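Local atomic coordinates of 49 protein (Murid herpesvirus 4, PDB entry 6A4V), a protein that probably interacts with the host poly(ADP-ribose) polymerase 1 and thereby facilitates replication of this gammaherpesvirus. Residues 93-104 / 216-227; 47-55 / 67-75. All coordinates share one frame; numbering follows the deposited sequence.

Contact 1 of 2, residues 93-104 / 216-227; sequences LRELIIRHLTLL and GLNVLVYWVSVF
The W223 ring takes L96 over one face, Y222 of its own helix lies against the opposite face, and V219 CG1 sits in plane at its edge. The contact joins two antiparallel helices of an almost all-helical fold. Their short axes run 10.5 Å apart at 164°, and the contact is buried. L96 CD1 stands 3.9 Å from the centroid of the six-membered ring of W223, only 5° off the ring normal, a CH-pi contact. CD2 of L96 lies over the CG side of the same face. L93 CD2 reaches W223 CZ3 obliquely at 3.8 Å. The F227 ring has L93 CB at its edge, near the ring plane. R94 CG comes to F227 CZ at 3.5 Å, so the arginine touches with its aliphatic part. The guanidinium is turned steeply from the ring.

I97 CD1 lies against the W223 carbonyl O and is 3.8 Å from F227 CB. Helix 111-126 packs on I97 and L101, and helix 131-146 on F227. On another side, R99 forms a salt bridge with E300 of the second subunit, which also packs on L96.

At the other end L104 CD1 meets L217 CD2 at 3.8 Å. L104 CD2 packs directly on the backbone of G216, 3.6 Å from G216 O. H100 holds CG anti to its own N, which carries the imidazole across to the same glycine. There H100 NE2 donates to G216 O at 2.9 Å, with an N-H...O angle of 152° and the oxygen slightly out of the imidazole plane.

Contact 2 of 2, residues 47-55 / 67-75; sequences VVHTFCVID and CKLQVLCKI
K68 lays its aliphatic chain over one face of the F51 ring, the tight part of this antiparallel helix pair. CD of K68 is 3.4 Å from the centroid of the F51 ring and 20° off its normal, a CH-pi contact. V47 CG1, one turn earlier on the same helix as F51, lies against the opposite face. The ring is therefore held between a lysine methylene and a valine methyl. F51 keeps CG beside its backbone N (chi1 -86°), and from there the ring extends to the second helix. At its edge F51 CZ meets L72 CD1 at 4.0 Å. F250 of helix 238-262 also packs on L72, and F246 of that helix touches V47.

The short axes are 10.4 Å apart at 155°, as in a helical hairpin, and helices 44-57 and 61-85 follow each other directly in the chain. Elsewhere the helices meet through single methyl or methylene pairs. V47 CG2 and I75 CD1 meet tip to tip at 4.0 Å. I54 CG2 touches C67 CB at 4.0 Å, but I54 CD1 comes only within 4.4 Å of V71 CG2.

The solvent side is at D55, an exposed residue. The K68 chain is bent at chi2, chi3 and chi4, all away from staggered values, and curves over the ring to bring NZ beside this carboxylate. K68 NZ forms a salt bridge with D55 OD1 at 3.6 Å. The ammonium sits loosely off both oxygens, with NZ 3.8 Å from D55 OD2 and CE nearer to OD1 than NZ is. K68 thus serves both environments: its methylenes pack on F51, while its ammonium reaches the exposed D55. The long ion pair probably adds only modestly to the hold, which would rest mainly on apolar packing.

From the N terminus, contact 2 comes first. It closes a short hairpin between the consecutive helices 44-57 and 61-85, with 11 residues between its segments. Helix 61-85 is followed by helix 89-104, and contact 1 opens there. This contact closes a much longer loop of 111 residues, mostly helical. The two contacts lie in series and neither nest nor cross. The centres of contacts 1 and 2 are about 37 Å apart, on opposite sides of the chain's centre. Contact 2 holds together the N-terminal hairpin, which lies on helices 238-262 and 295-312. Contact 1 joins helix 89-104 to helix 213-235, with helices 111-126 and 131-146 packed around them.

Contact 1 of 2, residues 93-104 / 216-227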
loop_
_atom_site.group_PDB
_atom_site.type_symbol
_atom_site.label_atom_id
_atom_site.label_comp_id
_atom_site.label_asym_id
_atom_site.label_seq_id
_atom_site.Cartn_x
_atom_site.Cartn_y
_atom_site.Cartn_z
ATOM N N LEU B 93 8.193 -12.237 -11.550
ATOM C CA LEU B 93 9.644 -12.284 -11.682
ATOM C C LEU B 93 10.019 -13.190 -12.850
ATOM O O LEU B 93 10.846 -12.826 -13.674
ATOM C CB LEU B 93 10.285 -12.745 -10.380
ATOM C CG LEU B 93 10.431 -11.656 -9.334
ATOM C CD1 LEU B 93 10.572 -12.275 -7.978
ATOM C CD2 LEU B 93 11.634 -10.784 -9.623
ATOM N N ARG B 94 9.284 -14.252 -13.072
ATOM C CA ARG B 94 9.666 -15.060 -14.245
ATOM C C ARG B 94 9.463 -14.251 -15.512
ATOM O O ARG B 94 10.332 -14.123 -16.397
ATOM C CB ARG B 94 8.839 -16.332 -14.278
ATOM C CG ARG B 94 9.411 -17.458 -13.448
ATOM C CD ARG B 94 8.681 -18.792 -13.663
ATOM N NE ARG B 94 7.238 -18.655 -13.785
ATOM C CZ ARG B 94 6.406 -18.771 -12.766
ATOM N NH1 ARG B 94 6.866 -18.590 -11.544
ATOM N NH2 ARG B 94 5.121 -18.992 -12.957
ATOM N N GLU B 95 8.247 -13.738 -15.622
ATOM C CA GLU B 95 7.842 -12.909 -16.752
ATOM C C GLU B 95 8.851 -11.767 -16.923
ATOM O O GLU B 95 9.173 -11.331 -18.082
ATOM C CB GLU B 95 6.377 -12.494 -16.563
ATOM C CG GLU B 95 5.620 -12.162 -17.832
ATOM C CD GLU B 95 5.486 -13.245 -18.892
ATOM O OE1 GLU B 95 4.853 -14.305 -18.609
ATOM O OE2 GLU B 95 6.015 -13.016 -20.001
ATOM N N LEU B 96 9.461 -11.290 -15.847
ATOM C CA LEU B 96 10.449 -10.187 -16.076
ATOM C C LEU B 96 11.708 -10.706 -16.789
ATOM O O LEU B 96 12.334 -9.997 -17.529
ATOM C CB LEU B 96 10.807 -9.556 -14.736
ATOM C CG LEU B 96 11.960 -8.559 -14.778
ATOM C CD1 LEU B 96 11.942 -7.701 -13.520
ATOM C CD2 LEU B 96 13.316 -9.229 -14.922
ATOM N N ILE B 97 12.082 -11.954 -16.503
ATOM C CA ILE B 97 13.356 -12.481 -16.890
ATOM C C ILE B 97 13.231 -12.845 -18.367
ATOM O O ILE B 97 14.076 -12.423 -19.199
ATOM C CB ILE B 97 13.771 -13.673 -15.982
ATOM C CG1 ILE B 97 14.540 -13.200 -14.747
ATOM C CG2 ILE B 97 14.604 -14.694 -16.767
ATOM C CD1 ILE B 97 14.666 -14.215 -13.612
ATOM N N ILE B 98 12.149 -13.577 -18.682
ATOM C CA ILE B 98 11.763 -13.823 -20.024
ATOM C C ILE B 98 11.869 -12.564 -20.884
ATOM O O ILE B 98 11.989 -12.711 -22.118
ATOM C CB ILE B 98 10.304 -14.290 -20.193
ATOM C CG1 ILE B 98 10.129 -15.719 -19.714
ATOM C CG2 ILE B 98 9.958 -14.138 -21.659
ATOM C CD1 ILE B 98 8.696 -16.209 -19.614
ATOM N N ARG B 99 11.555 -11.399 -20.306
ATOM C CA ARG B 99 11.540 -10.155 -21.073
ATOM C C ARG B 99 12.978 -9.775 -21.358
ATOM O O ARG B 99 13.336 -9.460 -22.505
ATOM C CB ARG B 99 10.820 -8.995 -20.368
ATOM C CG ARG B 99 9.514 -8.582 -21.041
ATOM C CD ARG B 99 8.768 -7.396 -20.426
ATOM N NE ARG B 99 8.058 -7.693 -19.178
ATOM C CZ ARG B 99 8.483 -7.350 -17.957
ATOM N NH1 ARG B 99 9.534 -6.561 -17.817
ATOM N NH2 ARG B 99 7.817 -7.735 -16.877
ATOM N N HIS B 100 13.799 -9.798 -20.312
ATOM C CA HIS B 100 15.232 -9.543 -20.456
ATOM C C HIS B 100 15.909 -10.477 -21.464
ATOM O O HIS B 100 16.851 -10.070 -22.128
ATOM C CB HIS B 100 15.922 -9.789 -19.143
ATOM C CG HIS B 100 17.207 -9.087 -19.114
ATOM N ND1 HIS B 100 17.233 -7.744 -19.232
ATOM C CD2 HIS B 100 18.484 -9.510 -18.963
ATOM C CE1 HIS B 100 18.484 -7.316 -19.123
ATOM N NE2 HIS B 100 19.293 -8.387 -18.995
ATOM N N LEU B 101 15.437 -11.730 -21.562
ATOM C CA LEU B 101 16.017 -12.700 -22.495
ATOM C C LEU B 101 15.698 -12.270 -23.937
ATOM O O LEU B 101 16.609 -12.280 -24.773
ATOM C CB LEU B 101 15.523 -14.131 -22.216
ATOM C CG LEU B 101 16.003 -14.764 -20.896
ATOM C CD1 LEU B 101 15.182 -16.004 -20.567
ATOM C CD2 LEU B 101 17.488 -15.132 -20.928
ATOM N N THR B 102 14.430 -11.916 -24.226
ATOM C CA THR B 102 14.029 -11.497 -25.567
ATOM C C THR B 102 14.862 -10.261 -25.950
ATOM O O THR B 102 15.468 -10.220 -26.999
ATOM C CB THR B 102 12.525 -11.232 -25.702
ATOM O OG1 THR B 102 12.314 -10.258 -24.689
ATOM C CG2 THR B 102 11.616 -12.439 -25.538
ATOM N N LEU B 103 14.973 -9.300 -25.044
ATOM C CA LEU B 103 15.841 -8.176 -25.255
ATOM C C LEU B 103 17.258 -8.621 -25.640
ATOM O O LEU B 103 17.901 -7.973 -26.457
ATOM C CB LEU B 103 15.885 -7.338 -23.977
ATOM C CG LEU B 103 16.929 -6.221 -23.952
ATOM C CD1 LEU B 103 16.636 -5.264 -22.806
ATOM C CD2 LEU B 103 18.359 -6.757 -23.847
ATOM N N LEU B 104 17.799 -9.654 -24.977
ATOM C CA LEU B 104 19.195 -10.040 -25.235
ATOM C C LEU B 104 19.304 -10.584 -26.668
ATOM O O LEU B 104 20.375 -10.442 -27.275
ATOM C CB LEU B 104 19.695 -11.067 -24.206
ATOM C CG LEU B 104 20.073 -10.531 -22.820
ATOM C CD1 LEU B 104 20.546 -11.654 -21.921
ATOM C CD2 LEU B 104 21.126 -9.434 -22.875
ATOM N N GLY B 216 23.968 -5.958 -20.049
ATOM C CA GLY B 216 22.810 -6.858 -20.226
ATOM C C GLY B 216 23.044 -8.266 -19.652
ATOM O O GLY B 216 22.098 -9.030 -19.468
ATOM N N LEU B 217 24.290 -8.635 -19.342
ATOM C CA LEU B 217 24.534 -9.932 -18.691
ATOM C C LEU B 217 24.668 -9.750 -17.185
ATOM O O LEU B 217 24.104 -10.535 -16.447
ATOM C CB LEU B 217 25.745 -10.627 -19.319
ATOM C CG LEU B 217 25.461 -11.193 -20.714
ATOM C CD1 LEU B 217 26.561 -12.111 -21.181
ATOM C CD2 LEU B 217 24.143 -11.935 -20.765
ATOM N N ASN B 218 25.353 -8.688 -16.749
ATOM C CA ASN B 218 25.324 -8.300 -15.355
ATOM C C ASN B 218 23.876 -8.270 -14.827
ATOM O O ASN B 218 23.582 -8.728 -13.730
ATOM C CB ASN B 218 26.064 -6.974 -15.160
ATOM C CG ASN B 218 27.566 -7.150 -15.064
ATOM O OD1 ASN B 218 28.068 -8.272 -15.073
ATOM N ND2 ASN B 218 28.300 -6.054 -14.962
ATOM N N VAL B 219 22.961 -7.722 -15.621
ATOM C CA VAL B 219 21.581 -7.552 -15.243
ATOM C C VAL B 219 20.894 -8.923 -15.219
ATOM O O VAL B 219 20.048 -9.187 -14.371
ATOM C CB VAL B 219 20.878 -6.594 -16.227
ATOM C CG1 VAL B 219 19.371 -6.783 -16.280
ATOM C CG2 VAL B 219 21.200 -5.147 -15.924
ATOM N N LEU B 220 21.187 -9.763 -16.205
ATOM C CA LEU B 220 20.608 -11.109 -16.211
ATOM C C LEU B 220 20.992 -11.834 -14.933
ATOM O O LEU B 220 20.209 -12.576 -14.342
ATOM C CB LEU B 220 21.136 -11.924 -17.377
ATOM C CG LEU B 220 20.590 -13.347 -17.396
ATOM C CD1 LEU B 220 19.073 -13.347 -17.245
ATOM C CD2 LEU B 220 20.991 -14.054 -18.680
ATOM N N VAL B 221 22.246 -11.624 -14.547
ATOM C CA VAL B 221 22.811 -12.318 -13.472
ATOM C C VAL B 221 22.040 -11.922 -12.231
ATOM O O VAL B 221 21.717 -12.762 -11.397
ATOM C CB VAL B 221 24.299 -11.976 -13.282
ATOM C CG1 VAL B 221 24.713 -12.162 -11.836
ATOM C CG2 VAL B 221 25.186 -12.779 -14.193
ATOM N N TYR B 222 21.894 -10.609 -12.088
ATOM C CA TYR B 222 21.337 -9.995 -10.884
ATOM C C TYR B 222 19.898 -10.497 -10.729
ATOM O O TYR B 222 19.518 -10.927 -9.681
ATOM C CB TYR B 222 21.417 -8.474 -11.031
ATOM C CG TYR B 222 20.671 -7.649 -10.016
ATOM C CD1 TYR B 222 21.303 -7.195 -8.866
ATOM C CD2 TYR B 222 19.360 -7.258 -10.229
ATOM C CE1 TYR B 222 20.645 -6.387 -7.957
ATOM C CE2 TYR B 222 18.698 -6.427 -9.337
ATOM C CZ TYR B 222 19.336 -6.012 -8.177
ATOM O OH TYR B 222 18.714 -5.208 -7.255
ATOM N N TRP B 223 19.140 -10.493 -11.824
ATOM C CA TRP B 223 17.775 -10.946 -11.748
ATOM C C TRP B 223 17.667 -12.455 -11.555
ATOM O O TRP B 223 16.698 -12.920 -10.967
ATOM C CB TRP B 223 16.951 -10.477 -12.937
ATOM C CG TRP B 223 16.660 -9.019 -12.798
ATOM C CD1 TRP B 223 17.194 -8.002 -13.528
ATOM C CD2 TRP B 223 15.793 -8.405 -11.840
ATOM N NE1 TRP B 223 16.710 -6.802 -13.103
ATOM C CE2 TRP B 223 15.832 -7.018 -12.078
ATOM C CE3 TRP B 223 14.906 -8.892 -10.879
ATOM C CZ2 TRP B 223 15.075 -6.110 -11.329
ATOM C CZ3 TRP B 223 14.139 -8.004 -10.164
ATOM C CH2 TRP B 223 14.263 -6.631 -10.353
ATOM N N VAL B 224 18.666 -13.218 -11.988
ATOM C CA VAL B 224 18.603 -14.624 -11.716
ATOM C C VAL B 224 18.806 -14.789 -10.207
ATOM O O VAL B 224 18.140 -15.547 -9.579
ATOM C CB VAL B 224 19.654 -15.430 -12.511
ATOM C CG1 VAL B 224 20.070 -16.686 -11.781
ATOM C CG2 VAL B 224 19.186 -15.804 -13.901
ATOM N N SER B 225 19.799 -14.100 -9.667
ATOM C CA SER B 225 20.108 -14.158 -8.282
ATOM C C SER B 225 18.855 -13.758 -7.477
ATOM O O SER B 225 18.496 -14.429 -6.580
ATOM C CB SER B 225 21.277 -13.281 -7.909
ATOM O OG SER B 225 22.348 -13.340 -8.861
ATOM N N VAL B 226 18.257 -12.619 -7.807
ATOM C CA VAL B 226 17.089 -12.163 -7.121
ATOM C C VAL B 226 16.003 -13.228 -7.243
ATOM O O VAL B 226 15.329 -13.541 -6.293
ATOM C CB VAL B 226 16.556 -10.818 -7.643
ATOM C CG1 VAL B 226 15.208 -10.524 -7.007
ATOM C CG2 VAL B 226 17.522 -9.693 -7.401
ATOM N N PHE B 227 15.807 -13.761 -8.428
ATOM C CA PHE B 227 14.758 -14.783 -8.556
ATOM C C PHE B 227 14.976 -15.969 -7.603
ATOM O O PHE B 227 13.980 -16.646 -7.166
ATOM C CB PHE B 227 14.714 -15.288 -9.992
ATOM C CG PHE B 227 13.649 -16.312 -10.268
ATOM C CD1 PHE B 227 12.311 -15.945 -10.257
ATOM C CD2 PHE B 227 13.971 -17.594 -10.654
ATOM C CE1 PHE B 227 11.333 -16.893 -10.499
ATOM C CE2 PHE B 227 12.982 -18.536 -10.926
ATOM C CZ PHE B 227 11.658 -18.182 -10.850
#

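Contact 2 of 2, residues 47-55 / 67-75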
loop_
_atom_site.group_PDB
_atom_site.type_symbol
_atom_site.label_atom_id
_atom_site.label_comp_id
_atom_site.label_asym_id
_atom_site.label_seq_id
_atom_site.Cartn_x
_atom_site.Cartn_y
_atom_site.Cartn_z
ATOM N N VAL B 47 14.321 -4.840 14.864
ATOM C CA VAL B 47 13.161 -4.220 15.540
ATOM C C VAL B 47 13.455 -4.156 17.044
ATOM O O VAL B 47 13.150 -3.199 17.754
ATOM C CB VAL B 47 11.864 -5.008 15.270
ATOM C CG1 VAL B 47 10.688 -4.418 16.020
ATOM C CG2 VAL B 47 11.558 -5.128 13.781
ATOM N N VAL B 48 14.016 -5.247 17.530
ATOM C CA VAL B 48 14.571 -5.317 18.852
ATOM C C VAL B 48 15.552 -4.149 19.089
ATOM O O VAL B 48 15.519 -3.547 20.157
ATOM C CB VAL B 48 15.172 -6.725 19.033
ATOM C CG1 VAL B 48 16.452 -6.765 19.861
ATOM C CG2 VAL B 48 14.092 -7.650 19.579
ATOM N N HIS B 49 16.383 -3.795 18.101
ATOM C CA HIS B 49 17.252 -2.623 18.214
ATOM C C HIS B 49 16.398 -1.347 18.297
ATOM O O HIS B 49 16.517 -0.599 19.256
ATOM C CB HIS B 49 18.293 -2.580 17.078
ATOM C CG HIS B 49 19.231 -1.412 17.115
ATOM N ND1 HIS B 49 19.011 -0.250 16.373
ATOM C CD2 HIS B 49 20.406 -1.225 17.762
ATOM C CE1 HIS B 49 20.004 0.599 16.568
ATOM N NE2 HIS B 49 20.875 0.023 17.419
ATOM N N THR B 50 15.514 -1.098 17.319
ATOM C CA THR B 50 14.681 0.095 17.403
ATOM C C THR B 50 14.025 0.196 18.794
ATOM O O THR B 50 13.730 1.310 19.250
ATOM C CB THR B 50 13.593 0.157 16.324
ATOM O OG1 THR B 50 14.121 -0.084 15.019
ATOM C CG2 THR B 50 12.900 1.502 16.303
ATOM N N PHE B 51 13.776 -0.945 19.464
ATOM C CA PHE B 51 12.950 -0.940 20.689
ATOM C C PHE B 51 13.763 -0.366 21.840
ATOM O O PHE B 51 13.307 0.561 22.500
ATOM C CB PHE B 51 12.446 -2.338 21.054
ATOM C CG PHE B 51 11.168 -2.736 20.364
ATOM C CD1 PHE B 51 10.540 -1.877 19.470
ATOM C CD2 PHE B 51 10.624 -3.995 20.562
ATOM C CE1 PHE B 51 9.365 -2.247 18.840
ATOM C CE2 PHE B 51 9.469 -4.382 19.886
ATOM C CZ PHE B 51 8.839 -3.501 19.033
ATOM N N CYS B 52 14.945 -0.958 22.020
ATOM C CA CYS B 52 15.971 -0.548 22.945
ATOM C C CYS B 52 16.329 0.927 22.729
ATOM O O CYS B 52 16.587 1.621 23.700
ATOM C CB CYS B 52 17.193 -1.453 22.815
ATOM S SG CYS B 52 16.861 -3.163 23.340
ATOM N N VAL B 53 16.334 1.391 21.475
ATOM C CA VAL B 53 16.537 2.809 21.182
ATOM C C VAL B 53 15.401 3.579 21.862
ATOM O O VAL B 53 15.650 4.398 22.736
ATOM C CB VAL B 53 16.608 3.091 19.664
ATOM C CG1 VAL B 53 16.488 4.571 19.316
ATOM C CG2 VAL B 53 17.875 2.509 19.051
ATOM N N ILE B 54 14.163 3.255 21.468
ATOM C CA ILE B 54 12.936 3.841 22.007
ATOM C C ILE B 54 12.970 3.826 23.545
ATOM O O ILE B 54 12.647 4.817 24.184
ATOM C CB ILE B 54 11.696 3.082 21.480
ATOM C CG1 ILE B 54 11.424 3.347 19.995
ATOM C CG2 ILE B 54 10.471 3.407 22.324
ATOM C CD1 ILE B 54 10.595 2.269 19.311
ATOM N N ASP B 55 13.332 2.676 24.114
ATOM C CA ASP B 55 13.222 2.396 25.531
ATOM C C ASP B 55 14.108 3.391 26.298
ATOM O O ASP B 55 13.701 3.941 27.341
ATOM C CB ASP B 55 13.577 0.927 25.798
ATOM C CG ASP B 55 12.415 -0.003 26.144
ATOM O OD1 ASP B 55 11.251 0.469 26.185
ATOM O OD2 ASP B 55 12.696 -1.202 26.415
ATOM N N CYS B 67 5.028 4.006 21.010
ATOM C CA CYS B 67 5.944 4.060 19.863
ATOM C C CYS B 67 6.100 2.618 19.347
ATOM O O CYS B 67 5.955 2.364 18.206
ATOM C CB CYS B 67 7.276 4.695 20.268
ATOM S SG CYS B 67 7.123 6.395 20.907
ATOM N N LYS B 68 6.336 1.666 20.255
ATOM C CA LYS B 68 6.714 0.335 19.880
ATOM C C LYS B 68 5.575 -0.254 19.058
ATOM O O LYS B 68 5.831 -0.884 18.017
ATOM C CB LYS B 68 6.998 -0.550 21.099
ATOM C CG LYS B 68 8.179 -0.133 21.962
ATOM C CD LYS B 68 9.146 -1.267 22.426
ATOM C CE LYS B 68 9.691 -1.056 23.836
ATOM N NZ LYS B 68 9.472 -2.247 24.705
ATOM N N LEU B 69 4.351 0.073 19.479
ATOM C CA LEU B 69 3.152 -0.368 18.904
ATOM C C LEU B 69 2.945 0.253 17.538
ATOM O O LEU B 69 2.330 -0.392 16.708
ATOM C CB LEU B 69 1.967 -0.025 19.806
ATOM C CG LEU B 69 1.794 -0.998 20.978
ATOM C CD1 LEU B 69 0.783 -0.467 21.974
ATOM C CD2 LEU B 69 1.447 -2.392 20.484
ATOM N N GLN B 70 3.323 1.521 17.388
ATOM C CA GLN B 70 3.168 2.233 16.123
ATOM C C GLN B 70 4.096 1.620 15.090
ATOM O O GLN B 70 3.618 1.210 13.994
ATOM C CB GLN B 70 3.459 3.712 16.312
ATOM C CG GLN B 70 2.273 4.408 16.939
ATOM C CD GLN B 70 2.534 5.868 17.205
ATOM O OE1 GLN B 70 3.595 6.253 17.708
ATOM N NE2 GLN B 70 1.550 6.691 16.877
ATOM N N VAL B 71 5.332 1.324 15.525
ATOM C CA VAL B 71 6.256 0.622 14.688
ATOM C C VAL B 71 5.683 -0.733 14.305
ATOM O O VAL B 71 5.868 -1.130 13.152
ATOM C CB VAL B 71 7.602 0.361 15.370
ATOM C CG1 VAL B 71 8.387 -0.681 14.611
ATOM C CG2 VAL B 71 8.377 1.665 15.509
ATOM N N LEU B 72 5.089 -1.457 15.279
ATOM C CA LEU B 72 4.624 -2.785 14.935
ATOM C C LEU B 72 3.393 -2.716 14.056
ATOM O O LEU B 72 3.179 -3.613 13.241
ATOM C CB LEU B 72 4.340 -3.611 16.174
ATOM C CG LEU B 72 5.571 -4.126 16.875
ATOM C CD1 LEU B 72 5.174 -4.721 18.184
ATOM C CD2 LEU B 72 6.288 -5.147 16.033
ATOM N N CYS B 73 2.551 -1.685 14.242
ATOM C CA CYS B 73 1.371 -1.556 13.362
ATOM C C CYS B 73 1.731 -1.345 11.871
ATOM O O CYS B 73 1.103 -1.940 10.899
ATOM C CB CYS B 73 0.573 -0.341 13.803
ATOM S SG CYS B 73 -1.080 -0.508 13.155
ATOM N N LYS B 74 2.667 -0.425 11.605
ATOM C CA LYS B 74 3.133 -0.214 10.233
ATOM C C LYS B 74 3.657 -1.544 9.703
ATOM O O LYS B 74 3.224 -2.046 8.624
ATOM C CB LYS B 74 4.192 0.866 10.218
ATOM C CG LYS B 74 3.574 2.264 10.238
ATOM C CD LYS B 74 4.244 3.222 11.212
ATOM C CE LYS B 74 3.483 4.530 11.361
ATOM N NZ LYS B 74 3.782 5.221 12.639
ATOM N N ILE B 75 4.558 -2.135 10.477
ATOM C CA ILE B 75 5.267 -3.295 9.974
ATOM C C ILE B 75 4.260 -4.371 9.629
ATOM O O ILE B 75 4.245 -4.872 8.534
ATOM C CB ILE B 75 6.329 -3.819 10.935
ATOM C CG1 ILE B 75 7.525 -2.881 10.921
ATOM C CG2 ILE B 75 6.702 -5.253 10.513
ATOM C CD1 ILE B 75 8.587 -3.216 11.976
#